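Long-range contacts in multi-copper Oxidase CueO (Ochrobactrum, PDB 6EVG), which is a laccase-like multicopper oxidase that oxidises lignin model compounds and lignosulfonate, probably by passing electrons through its copper centres to dioxygen: residues Val415-Gly420 with Val474-Glu479; Lys406-Asp411 with Met501-Thr506; Ile208-Ala213 with Asp295-Arg300. All blocks are in the same frame, centred on the assembly; numbering follows the deposited sequence.

Interaction 1: residues Val415-Gly420 with Val474-Glu479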
loop_
_atom_site.group_PDB
_atom_site.type_symbol
_atom_site.label_atom_id
_atom_site.label_comp_id
_atom_site.label_asym_id
_atom_site.label_seq_id
_atom_site.Cartn_x
_atom_site.Cartn_y
_atom_site.Cartn_z
ATOM N N VAL A 415 -17.295 -14.494 -5.655
ATOM C CA VAL A 415 -16.663 -14.837 -6.924
ATOM C C VAL A 415 -16.047 -16.197 -6.821
ATOM O O VAL A 415 -15.301 -16.492 -5.862
ATOM C CB VAL A 415 -15.588 -13.775 -7.300
ATOM C CG1 VAL A 415 -14.625 -14.274 -8.341
ATOM C CG2 VAL A 415 -16.223 -12.435 -7.663
ATOM N N GLU A 416 -16.275 -17.009 -7.844
ATOM C CA GLU A 416 -15.546 -18.234 -8.076
ATOM C C GLU A 416 -14.732 -18.086 -9.346
ATOM O O GLU A 416 -15.304 -17.990 -10.409
ATOM C CB GLU A 416 -16.483 -19.454 -8.190
ATOM C CG GLU A 416 -17.249 -19.733 -6.940
ATOM C CD GLU A 416 -18.170 -20.952 -7.019
ATOM O OE1 GLU A 416 -18.175 -21.667 -8.030
ATOM O OE2 GLU A 416 -18.822 -21.196 -5.986
ATOM N N ALA A 417 -13.414 -18.009 -9.203
ATOM C CA ALA A 417 -12.492 -17.782 -10.356
ATOM C C ALA A 417 -11.744 -19.039 -10.670
ATOM O O ALA A 417 -11.253 -19.720 -9.757
ATOM C CB ALA A 417 -11.518 -16.658 -10.062
ATOM N N LYS A 418 -11.625 -19.421 -11.928
ATOM C CA LYS A 418 -10.821 -20.607 -12.237
ATOM C C LYS A 418 -9.346 -20.372 -11.913
ATOM O O LYS A 418 -8.766 -19.330 -12.305
ATOM C CB LYS A 418 -10.999 -21.008 -13.686
ATOM C CG LYS A 418 -12.392 -21.483 -14.023
ATOM C CD LYS A 418 -12.500 -22.151 -15.373
ATOM C CE LYS A 418 -12.360 -21.158 -16.494
ATOM N NZ LYS A 418 -13.071 -21.605 -17.729
ATOM N N LEU A 419 -8.704 -21.321 -11.248
ATOM C CA LEU A 419 -7.315 -21.142 -10.882
ATOM C C LEU A 419 -6.431 -20.997 -12.101
ATOM O O LEU A 419 -6.515 -21.816 -13.011
ATOM C CB LEU A 419 -6.832 -22.346 -10.071
ATOM C CG LEU A 419 -5.393 -22.313 -9.524
ATOM C CD1 LEU A 419 -5.198 -21.170 -8.578
ATOM C CD2 LEU A 419 -4.920 -23.598 -8.864
ATOM N N GLY A 420 -5.600 -19.964 -12.111
ATOM C CA GLY A 420 -4.695 -19.672 -13.220
ATOM C C GLY A 420 -5.323 -18.968 -14.379
ATOM O O GLY A 420 -4.589 -18.690 -15.366
ATOM N N VAL A 474 -7.166 -9.338 -14.905
ATOM C CA VAL A 474 -6.764 -10.022 -13.647
ATOM C C VAL A 474 -6.287 -11.427 -13.941
ATOM O O VAL A 474 -6.937 -12.166 -14.720
ATOM C CB VAL A 474 -7.961 -10.072 -12.688
ATOM C CG1 VAL A 474 -7.527 -10.615 -11.333
ATOM C CG2 VAL A 474 -8.660 -8.741 -12.528
ATOM N N HIS A 475 -5.189 -11.817 -13.299
ATOM C CA HIS A 475 -4.633 -13.137 -13.374
ATOM C C HIS A 475 -4.744 -13.809 -12.000
ATOM O O HIS A 475 -4.159 -13.317 -11.032
ATOM C CB HIS A 475 -3.182 -13.100 -13.842
ATOM C CG HIS A 475 -2.614 -14.430 -14.187
ATOM N ND1 HIS A 475 -1.298 -14.714 -14.041
ATOM C CD2 HIS A 475 -3.194 -15.544 -14.693
ATOM C CE1 HIS A 475 -1.064 -15.945 -14.455
ATOM N NE2 HIS A 475 -2.205 -16.466 -14.888
ATOM N N PHE A 476 -5.487 -14.911 -11.922
ATOM C CA PHE A 476 -5.794 -15.593 -10.651
ATOM C C PHE A 476 -4.781 -16.684 -10.401
ATOM O O PHE A 476 -5.083 -17.883 -10.483
ATOM C CB PHE A 476 -7.212 -16.126 -10.680
ATOM C CG PHE A 476 -8.223 -15.040 -10.650
ATOM C CD1 PHE A 476 -8.607 -14.459 -9.444
ATOM C CD2 PHE A 476 -8.774 -14.546 -11.832
ATOM C CE1 PHE A 476 -9.525 -13.456 -9.432
ATOM C CE2 PHE A 476 -9.684 -13.538 -11.773
ATOM C CZ PHE A 476 -10.062 -12.964 -10.603
ATOM N N ASP A 477 -3.534 -16.292 -10.121
ATOM C CA ASP A 477 -2.444 -17.264 -10.090
ATOM C C ASP A 477 -2.207 -17.949 -8.755
ATOM O O ASP A 477 -1.369 -18.852 -8.667
ATOM C CB ASP A 477 -1.130 -16.644 -10.585
ATOM C CG ASP A 477 -0.695 -15.453 -9.717
ATOM O OD1 ASP A 477 -1.404 -14.410 -9.466
ATOM O OD2 ASP A 477 0.429 -15.543 -9.188
ATOM N N ARG A 478 -2.924 -17.567 -7.700
ATOM C CA ARG A 478 -2.739 -18.161 -6.374
ATOM C C ARG A 478 -4.036 -18.825 -5.873
ATOM O O ARG A 478 -5.133 -18.342 -6.130
ATOM C CB ARG A 478 -2.282 -17.103 -5.392
ATOM C CG ARG A 478 -0.796 -16.779 -5.582
ATOM C CD ARG A 478 -0.552 -15.393 -5.135
ATOM N NE ARG A 478 -0.706 -14.462 -6.215
ATOM C CZ ARG A 478 -0.635 -13.112 -6.187
ATOM N NH1 ARG A 478 -0.547 -12.351 -5.121
ATOM N NH2 ARG A 478 -0.716 -12.544 -7.364
ATOM N N GLU A 479 -3.864 -19.921 -5.158
ATOM C CA GLU A 479 -5.020 -20.710 -4.709
ATOM C C GLU A 479 -5.654 -20.162 -3.456
ATOM O O GLU A 479 -4.957 -19.839 -2.463
ATOM C CB GLU A 479 -4.608 -22.138 -4.453
ATOM C CG GLU A 479 -5.782 -23.037 -4.057
ATOM C CD GLU A 479 -5.425 -24.482 -4.223
ATOM O OE1 GLU A 479 -4.684 -25.075 -3.395
ATOM O OE2 GLU A 479 -5.881 -25.079 -5.215
#

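Interaction 2: residues Lys406-Asp411 with Met501-Thr506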
loop_
_atom_site.group_PDB
_atom_site.type_symbol
_atom_site.label_atom_id
_atom_site.label_comp_id
_atom_site.label_asym_id
_atom_site.label_seq_id
_atom_site.Cartn_x
_atom_site.Cartn_y
_atom_site.Cartn_z
ATOM N N LYS A 406 -24.161 -6.528 -2.535
ATOM C CA LYS A 406 -24.518 -6.446 -1.116
ATOM C C LYS A 406 -23.242 -6.226 -0.288
ATOM O O LYS A 406 -22.147 -6.643 -0.670
ATOM C CB LYS A 406 -25.142 -7.761 -0.656
ATOM C CG LYS A 406 -26.546 -7.974 -1.218
ATOM C CD LYS A 406 -27.205 -9.234 -0.607
ATOM C CE LYS A 406 -28.585 -9.553 -1.128
ATOM N NZ LYS A 406 -29.561 -8.520 -0.729
ATOM N N PRO A 407 -23.383 -5.588 0.894
ATOM C CA PRO A 407 -22.244 -5.448 1.787
ATOM C C PRO A 407 -21.532 -6.758 2.091
ATOM O O PRO A 407 -22.178 -7.810 2.191
ATOM C CB PRO A 407 -22.837 -4.768 3.028
ATOM C CG PRO A 407 -24.062 -4.080 2.518
ATOM C CD PRO A 407 -24.590 -5.013 1.488
ATOM N N PHE A 408 -20.228 -6.652 2.351
ATOM C CA PHE A 408 -19.434 -7.784 2.794
ATOM C C PHE A 408 -20.149 -8.666 3.818
ATOM O O PHE A 408 -20.704 -8.162 4.786
ATOM C CB PHE A 408 -18.140 -7.258 3.444
ATOM C CG PHE A 408 -17.222 -8.333 3.970
ATOM C CD1 PHE A 408 -16.630 -9.211 3.116
ATOM C CD2 PHE A 408 -16.983 -8.478 5.341
ATOM C CE1 PHE A 408 -15.790 -10.199 3.608
ATOM C CE2 PHE A 408 -16.150 -9.472 5.836
ATOM C CZ PHE A 408 -15.566 -10.326 4.969
ATOM N N ASP A 409 -20.077 -9.953 3.567
ATOM C CA ASP A 409 -20.618 -10.956 4.508
ATOM C C ASP A 409 -19.544 -12.046 4.623
ATOM O O ASP A 409 -19.159 -12.691 3.633
ATOM C CB ASP A 409 -21.933 -11.522 3.931
ATOM C CG ASP A 409 -22.538 -12.668 4.720
ATOM O OD1 ASP A 409 -21.938 -13.252 5.633
ATOM O OD2 ASP A 409 -23.710 -12.970 4.374
ATOM N N MET A 410 -19.054 -12.242 5.841
ATOM C CA MET A 410 -18.035 -13.265 6.093
ATOM C C MET A 410 -18.324 -14.643 5.565
ATOM O O MET A 410 -17.443 -15.390 5.171
ATOM C CB MET A 410 -17.836 -13.409 7.619
ATOM C CG MET A 410 -17.113 -12.262 8.271
ATOM S SD MET A 410 -15.332 -12.292 7.992
ATOM C CE MET A 410 -14.871 -13.631 9.131
ATOM N N ASP A 411 -19.613 -15.001 5.515
ATOM C CA ASP A 411 -20.013 -16.334 5.095
ATOM C C ASP A 411 -20.362 -16.453 3.632
ATOM O O ASP A 411 -20.786 -17.531 3.227
ATOM C CB ASP A 411 -21.202 -16.746 5.980
ATOM C CG ASP A 411 -20.802 -16.936 7.410
ATOM O OD1 ASP A 411 -19.759 -17.542 7.648
ATOM O OD2 ASP A 411 -21.479 -16.450 8.329
ATOM N N MET A 501 -16.322 -4.583 0.465
ATOM C CA MET A 501 -15.425 -5.716 0.405
ATOM C C MET A 501 -16.186 -6.946 0.003
ATOM O O MET A 501 -17.389 -7.065 0.252
ATOM C CB MET A 501 -14.740 -5.909 1.802
ATOM C CG MET A 501 -13.755 -7.050 1.863
ATOM S SD MET A 501 -12.441 -6.830 3.098
ATOM C CE MET A 501 -13.393 -6.868 4.597
ATOM N N ALA A 502 -15.476 -7.873 -0.629
ATOM C CA ALA A 502 -16.044 -9.119 -1.153
ATOM C C ALA A 502 -14.957 -10.178 -1.141
ATOM O O ALA A 502 -13.780 -9.906 -0.896
ATOM C CB ALA A 502 -16.560 -8.868 -2.579
ATOM N N GLN A 503 -15.363 -11.427 -1.374
ATOM C CA GLN A 503 -14.495 -12.588 -1.226
ATOM C C GLN A 503 -14.527 -13.492 -2.443
ATOM O O GLN A 503 -15.592 -13.628 -3.103
ATOM C CB GLN A 503 -15.056 -13.499 -0.003
ATOM C CG GLN A 503 -15.158 -12.752 1.236
ATOM C CD GLN A 503 -15.276 -13.637 2.413
ATOM O OE1 GLN A 503 -14.420 -13.530 3.275
ATOM N NE2 GLN A 503 -16.408 -14.387 2.546
ATOM N N PHE A 504 -13.403 -14.124 -2.754
ATOM C CA PHE A 504 -13.316 -15.093 -3.835
ATOM C C PHE A 504 -12.614 -16.348 -3.419
ATOM O O PHE A 504 -11.758 -16.351 -2.507
ATOM C CB PHE A 504 -12.755 -14.530 -5.141
ATOM C CG PHE A 504 -11.233 -14.317 -5.194
ATOM C CD1 PHE A 504 -10.412 -15.313 -5.703
ATOM C CD2 PHE A 504 -10.651 -13.112 -4.869
ATOM C CE1 PHE A 504 -9.038 -15.108 -5.847
ATOM C CE2 PHE A 504 -9.325 -12.898 -5.054
ATOM C CZ PHE A 504 -8.496 -13.884 -5.524
ATOM N N VAL A 505 -12.959 -17.429 -4.101
ATOM C CA VAL A 505 -12.229 -18.668 -4.045
ATOM C C VAL A 505 -11.787 -19.041 -5.471
ATOM O O VAL A 505 -12.373 -18.526 -6.449
ATOM C CB VAL A 505 -13.030 -19.828 -3.427
ATOM C CG1 VAL A 505 -13.351 -19.519 -2.000
ATOM C CG2 VAL A 505 -14.262 -20.199 -4.218
ATOM N N THR A 506 -10.803 -19.916 -5.566
ATOM C CA THR A 506 -10.409 -20.484 -6.875
ATOM C C THR A 506 -11.025 -21.829 -7.028
ATOM O O THR A 506 -11.162 -22.578 -6.059
ATOM C CB THR A 506 -8.889 -20.438 -7.077
ATOM O OG1 THR A 506 -8.202 -21.103 -6.011
ATOM C CG2 THR A 506 -8.398 -19.003 -7.151
HETATM O O HOH W 1 -19.567 -6.050 -1.244
#

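Interaction 3: residues Ile208-Ala213 with Asp295-Arg300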
loop_
_atom_site.group_PDB
_atom_site.type_symbol
_atom_site.label_atom_id
_atom_site.label_comp_id
_atom_site.label_asym_id
_atom_site.label_seq_id
_atom_site.Cartn_x
_atom_site.Cartn_y
_atom_site.Cartn_z
ATOM N N ILE A 208 6.856 10.904 11.144
ATOM C CA ILE A 208 7.273 12.253 11.631
ATOM C C ILE A 208 6.723 13.331 10.702
ATOM O O ILE A 208 6.660 13.166 9.473
ATOM C CB ILE A 208 8.968 12.384 11.522
ATOM C CG1 ILE A 208 9.619 11.276 12.309
ATOM C CG2 ILE A 208 9.448 13.758 11.822
ATOM C CD1 ILE A 208 9.234 11.317 13.689
ATOM N N VAL A 209 6.330 14.427 11.378
ATOM C CA VAL A 209 5.907 15.641 10.665
ATOM C C VAL A 209 7.178 16.335 10.115
ATOM O O VAL A 209 8.098 16.664 10.839
ATOM C CB VAL A 209 5.132 16.562 11.572
ATOM C CG1 VAL A 209 4.733 17.862 10.795
ATOM C CG2 VAL A 209 3.877 15.934 12.105
ATOM N N SER A 210 7.129 16.597 8.826
ATOM C CA SER A 210 8.136 17.416 8.136
ATOM C C SER A 210 9.575 17.009 8.401
ATOM O O SER A 210 10.405 17.822 8.783
ATOM C CB SER A 210 7.842 18.877 8.430
ATOM O OG SER A 210 6.550 19.193 7.818
ATOM N N PRO A 211 9.945 15.750 8.115
ATOM C CA PRO A 211 11.328 15.359 8.281
ATOM C C PRO A 211 12.224 15.895 7.166
ATOM O O PRO A 211 11.727 16.381 6.131
ATOM C CB PRO A 211 11.269 13.832 8.193
ATOM C CG PRO A 211 10.095 13.570 7.270
ATOM C CD PRO A 211 9.105 14.664 7.589
ATOM N N GLU A 212 13.540 15.764 7.407
ATOM C CA GLU A 212 14.536 16.149 6.422
ATOM C C GLU A 212 15.440 14.947 6.160
ATOM O O GLU A 212 15.959 14.314 7.098
ATOM C CB GLU A 212 15.359 17.315 6.928
ATOM C CG GLU A 212 16.290 17.942 5.930
ATOM C CD GLU A 212 16.802 19.315 6.401
ATOM O OE1 GLU A 212 15.984 20.277 6.418
ATOM O OE2 GLU A 212 17.974 19.382 6.784
ATOM N N ALA A 213 15.638 14.621 4.887
ATOM C CA ALA A 213 16.537 13.569 4.438
ATOM C C ALA A 213 17.778 14.175 3.823
ATOM O O ALA A 213 17.675 15.073 2.995
ATOM C CB ALA A 213 15.892 12.641 3.441
ATOM N N ASP A 295 -0.688 23.063 -2.601
ATOM C CA ASP A 295 0.330 22.100 -2.146
ATOM C C ASP A 295 0.622 22.260 -0.665
ATOM O O ASP A 295 0.765 23.371 -0.132
ATOM C CB ASP A 295 1.614 22.266 -2.968
ATOM C CG ASP A 295 1.633 21.471 -4.249
ATOM O OD1 ASP A 295 1.210 20.317 -4.221
ATOM O OD2 ASP A 295 2.222 21.969 -5.296
ATOM N N LEU A 296 0.790 21.107 -0.027
ATOM C CA LEU A 296 1.194 20.966 1.364
ATOM C C LEU A 296 2.591 20.327 1.414
ATOM O O LEU A 296 2.913 19.457 0.604
ATOM C CB LEU A 296 0.202 20.073 2.116
ATOM C CG LEU A 296 -1.249 20.520 2.115
ATOM C CD1 LEU A 296 -2.121 19.484 2.808
ATOM C CD2 LEU A 296 -1.404 21.874 2.741
ATOM N N HIS A 297 3.376 20.743 2.399
ATOM C CA HIS A 297 4.722 20.216 2.597
ATOM C C HIS A 297 4.668 18.780 3.177
ATOM O O HIS A 297 3.970 18.529 4.174
ATOM C CB HIS A 297 5.464 21.104 3.576
ATOM C CG HIS A 297 6.890 20.737 3.770
ATOM N ND1 HIS A 297 7.881 21.081 2.885
ATOM C CD2 HIS A 297 7.486 20.049 4.773
ATOM C CE1 HIS A 297 9.032 20.601 3.352
ATOM N NE2 HIS A 297 8.823 19.986 4.497
ATOM N N LEU A 298 5.428 17.878 2.564
ATOM C CA LEU A 298 5.679 16.556 3.123
ATOM C C LEU A 298 7.015 16.447 3.831
ATOM O O LEU A 298 7.096 16.015 4.967
ATOM C CB LEU A 298 5.558 15.465 2.054
ATOM C CG LEU A 298 4.103 15.124 1.661
ATOM C CD1 LEU A 298 4.070 14.377 0.351
ATOM C CD2 LEU A 298 3.491 14.221 2.748
ATOM N N MET A 299 8.114 16.781 3.121
ATOM C CA MET A 299 9.448 16.617 3.657
ATOM C C MET A 299 10.446 17.390 2.813
ATOM O O MET A 299 10.077 17.878 1.726
ATOM C CB MET A 299 9.850 15.130 3.711
ATOM C CG MET A 299 9.943 14.487 2.353
ATOM S SD MET A 299 10.572 12.803 2.375
ATOM C CE MET A 299 12.248 13.053 2.860
ATOM N N ARG A 300 11.660 17.515 3.316
ATOM C CA ARG A 300 12.735 18.200 2.604
ATOM C C ARG A 300 13.885 17.260 2.323
ATOM O O ARG A 300 14.204 16.448 3.175
ATOM C CB ARG A 300 13.195 19.410 3.436
ATOM C CG ARG A 300 14.286 20.261 2.720
ATOM C CD ARG A 300 14.439 21.584 3.407
ATOM N NE ARG A 300 15.296 22.529 2.743
ATOM C CZ ARG A 300 15.025 23.310 1.670
ATOM N NH1 ARG A 300 13.932 23.169 0.955
ATOM N NH2 ARG A 300 15.930 24.218 1.272
HETATM O O HOH W 2 4.119 18.272 6.868
HETATM O O HOH W 3 5.270 15.961 6.936
HETATM O O HOH W 4 10.950 19.307 6.221
#

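Interaction 1: residues Val415-Gly420 with Val474-Glu479
A417 sets its methyl squarely on the ring of F476: CB stands 3.6 Å from the ring centroid and only 8° off the normal, a CH-pi contact made over the middle of the face. F476 is turned into this position by a first torsion that puts CG anti to the carbonyl carbon (chi1 -69°). V474 CG1 covers the opposite face nearer the rim, so the ring lies between two aliphatic groups, and F504 adds an edge-to-face contact. Beside the ring the backbones grip each other: G420 N donates to F476 O at 2.7 Å, a short bond to the carbonyl at the centre of an inverse gamma turn. H475 turns its ring edge to the same glycine, where NE2 makes a weak hydrogen bond of 3.3 Å to G420 O; its ring also stacks with W422. L419 rests CD1 on the backbone, 3.7 Å from R478 O, while its CD2 passes E479 OE2 at 4.1 Å, the two side chains lying askew. The side chains of D477 and R478 start off away from segment 415-420; the salt bridge R478 NH2 to D477 OD1 (2.9 Å) uses the syn lone pair, and NH2 also hydrogen-bonds S442 OG. The inverse gamma turn at F476 is thus joined to the segment that follows strand 415-417, whose sheet is not that of strand 469-475. Such packing of an aromatic between facing sheets is in keeping with the cupredoxin-like beta-sandwich domain of multicopper oxidases.

Interaction 2: residues Lys406-Asp411 with Met501-Thr506
F408 and M501 bring their CA atoms to 5.1 Å where the irregular segment 406-411 runs beside the start of strand 501-506, their end-to-end directions 31° apart. The strand belongs to the cupredoxin-like C-terminal domain, and the contact centres on a methionine packed over a phenyl ring. The two backbones are bridged by a water that donates to both K406 O and M501 O, and F408 also forms a backbone hydrogen bond with G499, just before the strand. F408 and M501 point the same way, side by side. The methionine chain is extended as far as SD and then bends at chi3 (65°), which brings CE over the centre of the phenyl face in a CH-pi contact, 3.9 Å from the centroid and 6° off the normal; SD, oblique to the ring at 4.9 Å from the same centroid, adds the Met-aromatic component. M410 N lies over the opposite face toward the rim, and H135 makes an edge-to-face contact with the ring. The F408 edge is met by Q503, whose CG comes to 3.5 Å from F408 CE1, with the amide plane nearly perpendicular to the ring. M501 also packs on M487 and H133, and its side chain lies about 10 Å from a bound copper ion. In the loop an Asx turn, D411 N to D409 OD1 at 2.9 Å, shapes the chain around M410. Three hydrogen bonds hold the amide of the buried Q503: OE1 with H106 NE2, NE2 to R412 O, and NE2 to M410 O, 3.0 Å away and approached from above the carbonyl plane.

Interaction 3: residues Ile208-Ala213 with Asp295-Arg300
E212 and R300 form a parallel beta bridge with CA atoms 4.7 Å apart, the touching backbones running 24° from one another. Two straight hydrogen bonds make it, R300 N to P211 O at 3.0 Å and A213 N to R300 O at 2.9 Å. On one face of the sheet E212 and R300 extend side by side, both with CG anti to N; E212 OE1 lies alongside the aliphatic part at 3.6 Å from R300 CD. Its charge is farther from the guanidinium than a salt bridge allows, and R300 NH1 instead pairs with D283. M299 crosses P211 at about a right angle, and its chain bends at chi3 (-68°) to lay CE against A213 CB at 3.7 Å. Upstream, L298 and M299 both face L284 in a classic beta bulge, and water takes over from direct bonding. One water joins S210 N to L298 O, a second joins S210 OG to H297 O, and a third donates to P211 O while bonding H297 NE2. S210 OG also sits at the edge of the H297 imidazole, 3.3 Å from H297 CD2. The bridge adds strand 212-215 as a parallel edge strand on an otherwise antiparallel sheet, which fits the cupredoxin-like domains from which multicopper oxidases are built.

How the interactions relate
Interactions 1 and 2 are neighbours, their centres about 15 Å apart, in the C-terminal part of the chain; interaction 3 lies on the opposite side of the chain's centre, about 41 Å from the first and 39 Å from the second between centres. Along the chain interaction 3 closes first, and interaction 1 is then nested within the loop closed by interaction 2. Strands 415-417 and 501-506 are adjacent and parallel in one sheet, joined by probable backbone hydrogen bonds. Strands 486-490 and 434-438, which carry the copper ligands C490 and H434, belong to this same sheet. Interaction 3 has a similar parallel edge, consistent with repeated cupredoxin-like folds.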